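Local coordinates for 122aa long conserved hypothetical protein (Sulfolobus tokodaii, PDB 1WOL) that is of unknown function but, as an archaeal homologue of HEPN domains, which are commonly linked to nucleotide or RNA binding, may bind such partners, at residues A[6-11]-A[115-120]; A[13-18]-A[109-114]; A[19-24]-A[28-33]. All coordinates share one frame; numbering follows the deposited sequence.

Three patches along helix 4-23 illustrate how one helix of an all-helical HEPN domain packs on two partner helices, seen here at three places. Contacts 1 and 2 both join it to the C-terminal helix 100-120, with centres 9 Å apart, and meet where Ala11 CB touches Leu114 CD1 at 4.0 Å. Contact 3 turns to helix 27-48, the next helix in the chain. None is wholly buried: contact 2 lies nearest the centre of the molecule, whereas contacts 1 and 3 lie farther out. Branched aliphatic side chains carry the first two; in contact 3 alanines bring the backbones nearer, and a bound alcohol lies at its outer side.

Contact 1: residues A[6-11]-A[115-120]; sequences DWIKQA and NWVKGQ
Ile8 and Val117 form a sparse, apolar helix-to-helix contact in which the N-terminal part of helix 4-23 lies beside the C-terminal part of helix 100-120. Parts of the chain near its two termini, more than a hundred residues apart in sequence, are thereby brought together, the helices running in broadly opposite directions. The nearest CA atoms across the pair, those of Ile8 and Lys118, stand 8.1 Å apart, and the two segments bury 105 Å² in all.

The principal touch is between methyl groups: Ile8 CD1 meets Val117 CG1 at 3.8 Å. Both side chains start out toward the other helix but pass alongside each other. In Val117 the CG1 methyl extends anti to the backbone N (chi1 165°), and it is this branch that makes the contact. Ile8 uses both of its branches. Its longer arm reaches Val117, while the shorter one, CG2, is turned to the neighbouring lysine and comes within 4.4 Å of Lys118 CG. The loop residue Ile121 also touches Ile8. The aliphatic part of Lys118 thus flanks the isoleucine, and its chain bends at chi3 (86°) before NZ forms a salt bridge with Glu12, one turn beyond Ile8 on helix 4-23.

Trp116 packs on Leu45 of helix 27-48 and on the loop residues Leu62, Pro65 and Pro66, while Trp7 NE1 is hydrogen-bonded to Gln47. Between the two segments, van der Waals contact and the removal of apolar surface from water probably supply most of the attraction, with little directional demand. The lysine adds both kinds of interaction: its methylenes extend the apolar surface, and its ammonium group, paired with Glu12, probably adds an electrostatic link between the same helices.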
ATOM      1  N   ASP A   6       0.662  10.119 -12.960  1.00 19.71           N
ATOM      2  CA  ASP A   6      -0.714   9.905 -12.396  1.00 19.00           C
ATOM      3  C   ASP A   6      -0.713   8.844 -11.347  1.00 17.35           C
ATOM      4  O   ASP A   6      -1.446   8.994 -10.331  1.00 18.96           O
ATOM      5  CB  ASP A   6      -1.647   9.422 -13.515  1.00 19.01           C
ATOM      6  CG  ASP A   6      -1.885  10.518 -14.488  1.00 19.26           C
ATOM      7  OD1 ASP A   6      -1.983  10.214 -15.736  1.00 23.27           O
ATOM      8  OD2 ASP A   6      -1.951  11.680 -14.042  1.00 23.82           O
ATOM      9  N   TRP A   7       0.014   7.742 -11.543  1.00 17.96           N
ATOM     10  CA  TRP A   7       0.088   6.704 -10.509  1.00 16.56           C
ATOM     11  C   TRP A   7       0.657   7.332  -9.214  1.00 15.57           C
ATOM     12  O   TRP A   7       0.154   7.031  -8.134  1.00 17.14           O
ATOM     13  CB  TRP A   7       1.040   5.536 -10.913  1.00 17.02           C
ATOM     14  CG  TRP A   7       0.410   4.693 -12.005  1.00 17.34           C
ATOM     15  CD1 TRP A   7       0.813   4.694 -13.341  1.00 21.01           C
ATOM     16  CD2 TRP A   7      -0.521   3.685 -11.851  1.00 19.37           C
ATOM     17  NE1 TRP A   7       0.191   3.691 -13.999  1.00 19.26           N
ATOM     18  CE2 TRP A   7      -0.659   3.051 -13.138  1.00 20.40           C
ATOM     19  CE3 TRP A   7      -1.293   3.224 -10.782  1.00 20.94           C
ATOM     20  CZ2 TRP A   7      -1.530   1.982 -13.344  1.00 22.13           C
ATOM     21  CZ3 TRP A   7      -2.173   2.154 -10.961  1.00 22.64           C
ATOM     22  CH2 TRP A   7      -2.286   1.516 -12.284  1.00 20.38           C
ATOM     23  N   ILE A   8       1.755   8.139  -9.356  1.00 16.16           N
ATOM     24  CA  ILE A   8       2.363   8.711  -8.164  1.00 16.82           C
ATOM     25  C   ILE A   8       1.374   9.724  -7.527  1.00 16.77           C
ATOM     26  O   ILE A   8       1.279   9.770  -6.258  1.00 17.65           O
ATOM     27  CB  ILE A   8       3.750   9.337  -8.508  1.00 14.76           C
ATOM     28  CG1 ILE A   8       4.683   8.272  -9.060  1.00 16.29           C
ATOM     29  CG2 ILE A   8       4.373   9.991  -7.227  1.00 17.88           C
ATOM     30  CD1 ILE A   8       4.762   6.898  -8.284  1.00 17.20           C
ATOM     31  N   LYS A   9       0.641  10.565  -8.282  1.00 15.98           N
ATOM     32  CA  LYS A   9      -0.314  11.479  -7.636  1.00 16.78           C
ATOM     33  C   LYS A   9      -1.344  10.611  -6.935  1.00 14.83           C
ATOM     34  O   LYS A   9      -1.729  11.078  -5.778  1.00 15.39           O
ATOM     35  CB  LYS A   9      -1.047  12.337  -8.714  1.00 18.27           C
ATOM     36  CG  LYS A   9      -0.230  13.526  -9.188  1.00 24.33           C
ATOM     37  CD  LYS A   9      -1.099  14.485 -10.017  1.00 29.37           C
ATOM     38  CE  LYS A   9      -1.198  14.092 -11.416  1.00 31.94           C
ATOM     39  NZ  LYS A   9      -1.889  15.290 -12.241  1.00 31.29           N
ATOM     40  N   GLN A  10      -1.839   9.531  -7.543  1.00 16.46           N
ATOM     41  CA  GLN A  10      -2.866   8.716  -6.846  1.00 17.04           C
ATOM     42  C   GLN A  10      -2.260   8.228  -5.557  1.00 18.73           C
ATOM     43  O   GLN A  10      -2.942   8.218  -4.477  1.00 17.17           O
ATOM     44  CB  GLN A  10      -3.236   7.489  -7.639  1.00 19.97           C
ATOM     45  CG  GLN A  10      -4.133   7.829  -8.795  1.00 21.71           C
ATOM     46  CD  GLN A  10      -4.601   6.481  -9.359  1.00 22.42           C
ATOM     47  OE1 GLN A  10      -5.629   5.869  -8.928  1.00 25.42           O
ATOM     48  NE2 GLN A  10      -3.776   5.954 -10.249  1.00 24.32           N
ATOM     49  N   ALA A  11      -0.986   7.850  -5.599  1.00 16.43           N
ATOM     50  CA  ALA A  11      -0.431   7.295  -4.324  1.00 14.22           C
ATOM     51  C   ALA A  11      -0.255   8.398  -3.297  1.00 14.46           C
ATOM     52  O   ALA A  11      -0.517   8.078  -2.093  1.00 14.85           O
ATOM     53  CB  ALA A  11       1.014   6.655  -4.670  1.00 13.75           C
ATOM     54  N   ASN A 115       8.440   6.306  -0.980  1.00 15.08           N
ATOM     55  CA  ASN A 115       9.728   7.076  -1.127  1.00 16.94           C
ATOM     56  C   ASN A 115      10.697   6.223  -1.918  1.00 16.50           C
ATOM     57  O   ASN A 115      11.568   6.837  -2.660  1.00 17.70           O
ATOM     58  CB  ASN A 115      10.399   7.296   0.240  1.00 19.94           C
ATOM     59  CG  ASN A 115       9.751   8.258   1.086  1.00 24.23           C
ATOM     60  OD1 ASN A 115       9.089   9.116   0.640  1.00 27.45           O
ATOM     61  ND2 ASN A 115      10.064   8.160   2.427  1.00 27.50           N
ATOM     62  N   TRP A 116      10.660   4.913  -1.741  1.00 14.98           N
ATOM     63  CA  TRP A 116      11.642   4.004  -2.459  1.00 15.55           C
ATOM     64  C   TRP A 116      11.288   4.072  -3.958  1.00 18.00           C
ATOM     65  O   TRP A 116      12.144   4.191  -4.820  1.00 19.17           O
ATOM     66  CB  TRP A 116      11.510   2.670  -1.854  1.00 18.97           C
ATOM     67  CG  TRP A 116      12.248   1.615  -2.637  1.00 20.14           C
ATOM     68  CD1 TRP A 116      13.651   1.329  -2.577  1.00 17.79           C
ATOM     69  CD2 TRP A 116      11.697   0.680  -3.554  1.00 18.55           C
ATOM     70  NE1 TRP A 116      13.930   0.242  -3.415  1.00 21.99           N
ATOM     71  CE2 TRP A 116      12.762  -0.176  -4.008  1.00 21.79           C
ATOM     72  CE3 TRP A 116      10.393   0.451  -4.018  1.00 19.23           C
ATOM     73  CZ2 TRP A 116      12.561  -1.240  -4.910  1.00 22.74           C
ATOM     74  CZ3 TRP A 116      10.207  -0.595  -4.915  1.00 20.61           C
ATOM     75  CH2 TRP A 116      11.280  -1.429  -5.352  1.00 22.48           C
ATOM     76  N   VAL A 117       9.995   4.123  -4.299  1.00 16.11           N
ATOM     77  CA  VAL A 117       9.662   4.243  -5.703  1.00 17.37           C
ATOM     78  C   VAL A 117      10.083   5.602  -6.206  1.00 18.55           C
ATOM     79  O   VAL A 117      10.628   5.701  -7.311  1.00 21.23           O
ATOM     80  CB  VAL A 117       8.056   4.101  -5.863  1.00 16.19           C
ATOM     81  CG1 VAL A 117       7.641   4.613  -7.280  1.00 19.89           C
ATOM     82  CG2 VAL A 117       7.688   2.717  -5.602  1.00 16.35           C
ATOM     83  N   LYS A 118       9.839   6.711  -5.493  1.00 17.35           N
ATOM     84  CA  LYS A 118      10.159   8.044  -5.990  1.00 17.71           C
ATOM     85  C   LYS A 118      11.679   8.136  -6.287  1.00 22.26           C
ATOM     86  O   LYS A 118      12.086   8.773  -7.290  1.00 21.84           O
ATOM     87  CB  LYS A 118       9.646   9.086  -5.032  1.00 19.48           C
ATOM     88  CG  LYS A 118       8.123   9.189  -5.165  1.00 18.96           C
ATOM     89  CD  LYS A 118       7.613  10.154  -4.122  1.00 26.71           C
ATOM     90  CE  LYS A 118       7.597  11.585  -4.449  1.00 32.27           C
ATOM     91  NZ  LYS A 118       7.193  12.149  -3.002  1.00 34.51           N
ATOM     92  N   GLY A 119      12.429   7.430  -5.474  1.00 20.56           N
ATOM     93  CA  GLY A 119      13.878   7.520  -5.596  1.00 23.69           C
ATOM     94  C   GLY A 119      14.327   6.921  -6.909  1.00 25.74           C
ATOM     95  O   GLY A 119      15.488   7.172  -7.390  1.00 28.62           O
ATOM     96  N   GLN A 120      13.534   6.073  -7.497  1.00 25.02           N
ATOM     97  CA  GLN A 120      13.958   5.390  -8.704  1.00 26.59           C
ATOM     98  C   GLN A 120      13.476   5.988  -9.964  1.00 29.75           C
ATOM     99  O   GLN A 120      13.913   5.572 -11.073  1.00 28.93           O
ATOM    100  CB  GLN A 120      13.470   3.966  -8.653  1.00 22.15           C
ATOM    101  CG  GLN A 120      14.131   3.082  -7.559  1.00 23.59           C
ATOM    102  CD  GLN A 120      13.402   1.795  -7.389  1.00 26.34           C
ATOM    103  OE1 GLN A 120      12.481   1.685  -6.495  1.00 26.23           O
ATOM    104  NE2 GLN A 120      13.743   0.769  -8.161  1.00 26.92           N
TER

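Contact 2: residues A[13-18]-A[109-114]; sequences RDLEEA and CAIRIL
The backbones of 13-18 and 109-114 run antiparallel as parts of helices 4-23 and 100-120, and come nearest at Leu15 and Ala110, whose CA atoms are 7.2 Å apart.

From helix 4-23 a single residue, Leu15, does the touching. With CG anti to the backbone N (chi1 172°), its forked end is carried across to the facing helix, where the two methyls divide the work. CD1 lies 3.7 Å from Ile111 CG1; CD2 reaches Leu114 CD2 at 3.8 Å and is equally close, 3.8 Å, to Ile111 CG1. One methylene of Ile111 is therefore touched by both prongs of the fork. The leucine and isoleucine side chains cross at about a right angle, whereas the two leucines meet more obliquely. The CB of Ala110 points toward helix 4-23 without touching Leu15, and a small residue here is consistent with the close approach of the backbones. Ile107, one turn before Ile111, extends the surface that Leu15 rests on.

The other faces of helix 100-120 look to different neighbours. Ile113 packs on Val42 of helix 27-48, while a disulfide from Cys109 to Cys72 and a salt bridge from Arg112 to Asp68 fasten the same turns to helix 67-77.

The contact itself buries 153 Å² and is purely aliphatic across the two segments. Its strength should accordingly rest on shape and on exclusion of water: no charged group takes part between the two segments, and the salt bridge of Arg112 and the disulfide of Cys109 lie toward helix 67-77.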
ATOM      1  N   ARG A  13      -2.068  10.970  -2.920  1.00 14.16           N
ATOM      2  CA  ARG A  13      -3.384  11.372  -2.344  1.00 13.60           C
ATOM      3  C   ARG A  13      -3.878  10.245  -1.401  1.00 14.10           C
ATOM      4  O   ARG A  13      -4.518  10.568  -0.359  1.00 12.65           O
ATOM      5  CB  ARG A  13      -4.391  11.455  -3.586  1.00 14.72           C
ATOM      6  CG  ARG A  13      -5.818  12.026  -3.136  1.00 14.76           C
ATOM      7  CD  ARG A  13      -5.593  13.550  -2.772  1.00 19.73           C
ATOM      8  NE  ARG A  13      -6.927  14.173  -2.758  1.00 30.27           N
ATOM      9  CZ  ARG A  13      -7.039  15.445  -2.728  1.00 24.29           C
ATOM     10  NH1 ARG A  13      -5.836  16.202  -2.775  1.00 34.10           N
ATOM     11  NH2 ARG A  13      -8.228  15.988  -2.480  1.00 29.38           N
ATOM     12  N   ASP A  14      -3.652   8.987  -1.754  1.00 11.92           N
ATOM     13  CA  ASP A  14      -4.044   7.862  -0.893  1.00 12.47           C
ATOM     14  C   ASP A  14      -3.308   8.016   0.465  1.00 12.61           C
ATOM     15  O   ASP A  14      -3.881   7.718   1.514  1.00 13.13           O
ATOM     16  CB  ASP A  14      -3.668   6.505  -1.545  1.00 13.98           C
ATOM     17  CG  ASP A  14      -4.556   6.170  -2.727  1.00 18.47           C
ATOM     18  OD1 ASP A  14      -5.612   6.777  -2.774  1.00 20.32           O
ATOM     19  OD2 ASP A  14      -4.186   5.292  -3.504  1.00 15.39           O
ATOM     20  N   LEU A  15      -1.983   8.380   0.476  1.00 13.25           N
ATOM     21  CA  LEU A  15      -1.247   8.605   1.756  1.00 11.68           C
ATOM     22  C   LEU A  15      -1.877   9.711   2.532  1.00 14.12           C
ATOM     23  O   LEU A  15      -2.077   9.608   3.751  1.00 12.94           O
ATOM     24  CB  LEU A  15       0.221   8.872   1.433  1.00 13.57           C
ATOM     25  CG  LEU A  15       0.999   9.301   2.621  1.00 12.73           C
ATOM     26  CD1 LEU A  15       1.087   8.257   3.758  1.00 14.95           C
ATOM     27  CD2 LEU A  15       2.533   9.541   2.131  1.00 12.84           C
ATOM     28  N   GLU A  16      -2.170  10.830   1.911  1.00 12.34           N
ATOM     29  CA  GLU A  16      -2.829  11.944   2.640  1.00 11.84           C
ATOM     30  C   GLU A  16      -4.100  11.482   3.205  1.00 12.38           C
ATOM     31  O   GLU A  16      -4.392  11.861   4.359  1.00 13.70           O
ATOM     32  CB  GLU A  16      -3.009  13.125   1.609  1.00 13.74           C
ATOM     33  CG  GLU A  16      -3.741  14.287   2.291  1.00 17.12           C
ATOM     34  CD  GLU A  16      -3.830  15.494   1.335  1.00 21.28           C
ATOM     35  OE1 GLU A  16      -2.753  15.909   0.723  1.00 23.30           O
ATOM     36  OE2 GLU A  16      -4.881  16.126   1.341  1.00 18.65           O
ATOM     37  N   GLU A  17      -4.878  10.718   2.441  1.00 13.19           N
ATOM     38  CA  GLU A  17      -6.203  10.280   3.009  1.00 10.44           C
ATOM     39  C   GLU A  17      -5.979   9.261   4.123  1.00 11.55           C
ATOM     40  O   GLU A  17      -6.805   9.261   5.013  1.00 12.21           O
ATOM     41  CB  GLU A  17      -6.918   9.591   1.847  1.00 10.87           C
ATOM     42  CG  GLU A  17      -7.464  10.688   0.852  1.00 10.96           C
ATOM     43  CD  GLU A  17      -8.064  10.036  -0.410  1.00 13.00           C
ATOM     44  OE1 GLU A  17      -7.982   8.863  -0.658  1.00 15.33           O
ATOM     45  OE2 GLU A  17      -8.569  10.858  -1.269  1.00 13.70           O
ATOM     46  N   ALA A  18      -4.920   8.444   4.038  1.00 12.20           N
ATOM     47  CA  ALA A  18      -4.683   7.491   5.162  1.00 11.27           C
ATOM     48  C   ALA A  18      -4.387   8.219   6.431  1.00 12.82           C
ATOM     49  O   ALA A  18      -4.864   7.813   7.486  1.00 11.47           O
ATOM     50  CB  ALA A  18      -3.488   6.563   4.742  1.00 12.35           C
ATOM     51  N   CYS A 109       4.687   1.945   6.359  1.00 11.86           N
ATOM     52  CA  CYS A 109       5.152   1.104   5.262  1.00 12.69           C
ATOM     53  C   CYS A 109       4.810   1.707   3.934  1.00 13.82           C
ATOM     54  O   CYS A 109       5.512   1.551   2.958  1.00 14.16           O
ATOM     55  CB  CYS A 109       4.481  -0.287   5.311  1.00 14.53           C
ATOM     56  SG  CYS A 109       5.443  -1.462   6.302  1.00 15.18           S
ATOM     57  N   ALA A 110       3.597   2.334   3.808  1.00 12.27           N
ATOM     58  CA  ALA A 110       3.258   3.067   2.539  1.00 12.73           C
ATOM     59  C   ALA A 110       4.258   4.180   2.248  1.00 12.01           C
ATOM     60  O   ALA A 110       4.677   4.292   1.097  1.00 14.56           O
ATOM     61  CB  ALA A 110       1.766   3.636   2.623  1.00 14.94           C
ATOM     62  N   ILE A 111       4.701   4.918   3.292  1.00 12.17           N
ATOM     63  CA  ILE A 111       5.670   5.980   3.071  1.00 10.95           C
ATOM     64  C   ILE A 111       6.988   5.350   2.643  1.00 12.12           C
ATOM     65  O   ILE A 111       7.607   5.866   1.674  1.00 14.74           O
ATOM     66  CB  ILE A 111       5.831   6.667   4.402  1.00 12.87           C
ATOM     67  CG1 ILE A 111       4.629   7.580   4.694  1.00 13.21           C
ATOM     68  CG2 ILE A 111       7.105   7.611   4.297  1.00 14.66           C
ATOM     69  CD1 ILE A 111       4.570   8.080   6.176  1.00 14.59           C
ATOM     70  N   ARG A 112       7.370   4.234   3.243  1.00 13.44           N
ATOM     71  CA  ARG A 112       8.677   3.572   2.856  1.00 14.73           C
ATOM     72  C   ARG A 112       8.586   3.184   1.414  1.00 14.80           C
ATOM     73  O   ARG A 112       9.520   3.416   0.667  1.00 14.95           O
ATOM     74  CB  ARG A 112       8.934   2.384   3.832  1.00 14.71           C
ATOM     75  CG  ARG A 112      10.013   1.285   3.738  1.00 24.17           C
ATOM     76  CD  ARG A 112      10.153   1.166   5.308  1.00 26.13           C
ATOM     77  NE  ARG A 112      11.385   1.295   5.551  1.00 27.71           N
ATOM     78  CZ  ARG A 112      12.183   2.267   5.422  1.00 25.69           C
ATOM     79  NH1 ARG A 112      13.192   2.340   4.574  1.00 30.81           N
ATOM     80  NH2 ARG A 112      11.908   3.188   6.350  1.00 26.16           N
ATOM     81  N   ILE A 113       7.499   2.551   0.975  1.00 14.57           N
ATOM     82  CA  ILE A 113       7.406   2.148  -0.454  1.00 14.31           C
ATOM     83  C   ILE A 113       7.277   3.295  -1.389  1.00 15.70           C
ATOM     84  O   ILE A 113       7.974   3.289  -2.427  1.00 15.26           O
ATOM     85  CB  ILE A 113       6.294   1.109  -0.600  1.00 14.14           C
ATOM     86  CG1 ILE A 113       6.656  -0.146   0.134  1.00 14.69           C
ATOM     87  CG2 ILE A 113       5.975   0.856  -2.136  1.00 16.11           C
ATOM     88  CD1 ILE A 113       5.492  -1.213   0.285  1.00 16.42           C
ATOM     89  N   LEU A 114       6.494   4.327  -1.085  1.00 13.62           N
ATOM     90  CA  LEU A 114       6.342   5.470  -1.922  1.00 13.39           C
ATOM     91  C   LEU A 114       7.677   6.207  -2.070  1.00 16.43           C
ATOM     92  O   LEU A 114       8.020   6.588  -3.185  1.00 15.47           O
ATOM     93  CB  LEU A 114       5.265   6.373  -1.334  1.00 15.56           C
ATOM     94  CG  LEU A 114       5.153   7.794  -1.991  1.00 14.80           C
ATOM     95  CD1 LEU A 114       4.698   7.640  -3.421  1.00 18.87           C
ATOM     96  CD2 LEU A 114       4.069   8.613  -1.225  1.00 17.74           C
TER

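Contact 3: residues A[19-24]-A[28-33]; sequences RYAKSG and ELACFL. With TBU (tertiary-butyl alcohol), chain B.
While Ala21 packs against Leu29 and Ala30, the ring of Phe32 belongs to another side of helix 27-48 and carries a tertiary-butyl alcohol: methyl C3 stands 4.0 Å above one face, offset toward the rim. The motif is an antiparallel helical hairpin, the first of this HEPN domain, in which helices 4-23 and 27-48 are joined by a short turn. The axes of the short segments 19-23 and 28-33 make an angle of 172° and approach to 7.7 Å.

Such closeness is allowed by alanines. Ala21 CB lies 3.7 Å from Ala30 N and 4.2 Å from Ala30 CB, so the methyl rests against the opposing backbone. In Leu29, with CG anti to the backbone N (chi1 -177°), CG and CD2 both lie 3.8 Å from Ala21 CB, which Leu33 CD1 approaches at 4.4 Å. Lys22 flanks Ala30, while its ammonium group forms a salt bridge with Asp104; Cys31 is joined by a disulfide to Cys106.

Glu28 curls back through a bend at chi2: its CG borders the alcohol, whose pocket Leu29 also lines, and its OE2 accepts a weak hydrogen bond from Leu29 N, 3.0 Å long and bent to 141°.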
ATOM      1  N   ARG A  19      -3.528   9.256   6.348  1.00 12.92           N
ATOM      2  CA  ARG A  19      -3.278  10.039   7.581  1.00 11.52           C
ATOM      3  C   ARG A  19      -4.552  10.688   8.072  1.00 12.51           C
ATOM      4  O   ARG A  19      -4.837  10.742   9.288  1.00 13.46           O
ATOM      5  CB  ARG A  19      -2.251  11.150   7.330  1.00 13.77           C
ATOM      6  CG  ARG A  19      -0.924  10.641   6.910  1.00 13.75           C
ATOM      7  CD  ARG A  19      -0.022  11.877   6.888  1.00 15.12           C
ATOM      8  NE  ARG A  19       1.234  11.696   6.161  1.00 16.40           N
ATOM      9  CZ  ARG A  19       2.378  11.234   6.652  1.00 18.34           C
ATOM     10  NH1 ARG A  19       2.482  10.797   7.906  1.00 17.96           N
ATOM     11  NH2 ARG A  19       3.511  11.340   5.898  1.00 15.83           N
ATOM     12  N   TYR A  20      -5.378  11.232   7.129  1.00 12.25           N
ATOM     13  CA  TYR A  20      -6.618  11.886   7.540  1.00 12.34           C
ATOM     14  C   TYR A  20      -7.537  10.811   8.250  1.00 11.94           C
ATOM     15  O   TYR A  20      -8.220  11.108   9.218  1.00 12.81           O
ATOM     16  CB  TYR A  20      -7.277  12.493   6.231  1.00 13.04           C
ATOM     17  CG  TYR A  20      -8.526  13.224   6.554  1.00 12.15           C
ATOM     18  CD1 TYR A  20      -9.744  12.711   6.045  1.00 12.98           C
ATOM     19  CD2 TYR A  20      -8.523  14.394   7.187  1.00 17.06           C
ATOM     20  CE1 TYR A  20     -10.935  13.348   6.122  1.00 16.77           C
ATOM     21  CE2 TYR A  20      -9.819  15.102   7.356  1.00 16.55           C
ATOM     22  CZ  TYR A  20     -10.998  14.501   6.792  1.00 14.40           C
ATOM     23  OH  TYR A  20     -12.283  15.057   6.997  1.00 21.64           O
ATOM     24  N   ALA A  21      -7.611   9.620   7.673  1.00 12.01           N
ATOM     25  CA  ALA A  21      -8.459   8.612   8.290  1.00 12.47           C
ATOM     26  C   ALA A  21      -7.923   8.295   9.666  1.00 12.90           C
ATOM     27  O   ALA A  21      -8.718   8.159  10.635  1.00 13.53           O
ATOM     28  CB  ALA A  21      -8.414   7.294   7.438  1.00 14.15           C
ATOM     29  N   LYS A  22      -6.620   8.190   9.844  1.00 11.51           N
ATOM     30  CA  LYS A  22      -6.081   7.878  11.251  1.00 13.10           C
ATOM     31  C   LYS A  22      -6.500   9.010  12.169  1.00 14.22           C
ATOM     32  O   LYS A  22      -6.893   8.761  13.327  1.00 16.17           O
ATOM     33  CB  LYS A  22      -4.549   7.746  11.121  1.00 11.73           C
ATOM     34  CG  LYS A  22      -3.978   7.759  12.559  1.00 14.47           C
ATOM     35  CD  LYS A  22      -2.482   7.746  12.518  1.00 18.81           C
ATOM     36  CE  LYS A  22      -2.068   8.125  14.026  1.00 17.83           C
ATOM     37  NZ  LYS A  22      -0.631   8.146  14.241  1.00 18.91           N
ATOM     38  N   SER A  23      -6.425  10.256  11.702  1.00 14.34           N
ATOM     39  CA  SER A  23      -6.836  11.393  12.590  1.00 16.38           C
ATOM     40  C   SER A  23      -8.213  11.325  13.017  1.00 18.07           C
ATOM     41  O   SER A  23      -8.553  11.774  14.137  1.00 22.74           O
ATOM     42  CB  SER A  23      -6.544  12.681  11.793  1.00 18.64           C
ATOM     43  OG  SER A  23      -6.830  13.828  12.597  1.00 29.72           O
ATOM     44  N   GLY A  24      -9.078  10.724  12.243  1.00 14.96           N
ATOM     45  CA  GLY A  24     -10.473  10.563  12.612  1.00 15.90           C
ATOM     46  C   GLY A  24     -10.809   9.297  13.462  1.00 14.28           C
ATOM     47  O   GLY A  24     -11.973   9.031  13.820  1.00 19.42           O
ATOM     48  N   GLU A  28      -8.940   0.997  10.295  1.00 12.76           N
ATOM     49  CA  GLU A  28      -8.969   0.071   9.210  1.00 13.60           C
ATOM     50  C   GLU A  28      -8.913   0.759   7.841  1.00 12.03           C
ATOM     51  O   GLU A  28      -8.332   0.266   6.872  1.00 13.70           O
ATOM     52  CB  GLU A  28     -10.221  -0.808   9.344  1.00 14.06           C
ATOM     53  CG  GLU A  28     -11.554  -0.278   8.625  1.00 13.65           C
ATOM     54  CD  GLU A  28     -12.101   1.019   9.211  1.00 14.35           C
ATOM     55  OE1 GLU A  28     -13.270   1.285   8.718  1.00 17.47           O
ATOM     56  OE2 GLU A  28     -11.540   1.681  10.055  1.00 17.29           O
ATOM     57  N   LEU A  29      -9.527   1.962   7.795  1.00 11.34           N
ATOM     58  CA  LEU A  29      -9.470   2.770   6.568  1.00 11.23           C
ATOM     59  C   LEU A  29      -8.024   3.231   6.314  1.00 11.07           C
ATOM     60  O   LEU A  29      -7.642   3.242   5.176  1.00 11.46           O
ATOM     61  CB  LEU A  29     -10.492   3.920   6.757  1.00 12.09           C
ATOM     62  CG  LEU A  29     -10.591   4.839   5.476  1.00 12.64           C
ATOM     63  CD1 LEU A  29     -10.900   4.082   4.225  1.00 12.90           C
ATOM     64  CD2 LEU A  29     -11.596   5.954   5.791  1.00 13.12           C
ATOM     65  N   ALA A  30      -7.427   3.757   7.331  1.00 12.41           N
ATOM     66  CA  ALA A  30      -6.017   4.170   7.142  1.00 12.05           C
ATOM     67  C   ALA A  30      -5.197   2.980   6.613  1.00 12.78           C
ATOM     68  O   ALA A  30      -4.324   3.178   5.691  1.00 12.39           O
ATOM     69  CB  ALA A  30      -5.482   4.533   8.491  1.00 13.83           C
ATOM     70  N   CYS A  31      -5.472   1.748   7.067  1.00 11.45           N
ATOM     71  CA  CYS A  31      -4.663   0.583   6.552  1.00 11.41           C
ATOM     72  C   CYS A  31      -4.983   0.252   5.151  1.00 12.04           C
ATOM     73  O   CYS A  31      -4.151  -0.027   4.321  1.00 13.43           O
ATOM     74  CB  CYS A  31      -4.952  -0.655   7.422  1.00 12.10           C
ATOM     75  SG  CYS A  31      -3.943  -0.520   8.979  1.00 17.99           S
ATOM     76  N   PHE A  32      -6.311   0.308   4.780  1.00 13.04           N
ATOM     77  CA  PHE A  32      -6.628   0.072   3.392  1.00 12.45           C
ATOM     78  C   PHE A  32      -6.007   1.044   2.462  1.00 12.48           C
ATOM     79  O   PHE A  32      -5.570   0.683   1.353  1.00 13.90           O
ATOM     80  CB  PHE A  32      -8.204   0.221   3.331  1.00 11.49           C
ATOM     81  CG  PHE A  32      -8.733   0.142   1.925  1.00 15.90           C
ATOM     82  CD1 PHE A  32      -8.850  -1.124   1.278  1.00 19.98           C
ATOM     83  CD2 PHE A  32      -9.068   1.282   1.275  1.00 16.86           C
ATOM     84  CE1 PHE A  32      -9.339  -1.129  -0.110  1.00 22.72           C
ATOM     85  CE2 PHE A  32      -9.517   1.260  -0.054  1.00 18.31           C
ATOM     86  CZ  PHE A  32      -9.650   0.099  -0.708  1.00 17.12           C
ATOM     87  N   LEU A  33      -6.076   2.372   2.830  1.00 12.29           N
ATOM     88  CA  LEU A  33      -5.580   3.457   1.962  1.00 10.69           C
ATOM     89  C   LEU A  33      -4.019   3.397   1.886  1.00 11.79           C
ATOM     90  O   LEU A  33      -3.493   3.760   0.846  1.00 13.52           O
ATOM     91  CB  LEU A  33      -6.033   4.819   2.542  1.00 11.81           C
ATOM     92  CG  LEU A  33      -7.527   5.096   2.327  1.00 10.24           C
ATOM     93  CD1 LEU A  33      -7.857   6.266   3.226  1.00 12.18           C
ATOM     94  CD2 LEU A  33      -7.796   5.323   0.865  1.00 14.32           C
TER
HETATM   95  O   TBU B 123     -13.775   0.546   3.522  1.00 31.98           O
HETATM   96  C   TBU B 123     -12.966  -0.543   4.067  1.00 27.55           C
HETATM   97  C1  TBU B 123     -13.903  -1.279   5.012  1.00 21.27           C
HETATM   98  C2  TBU B 123     -11.722   0.029   4.826  1.00 28.44           C
HETATM   99  C3  TBU B 123     -12.516  -1.350   2.929  1.00 29.69           C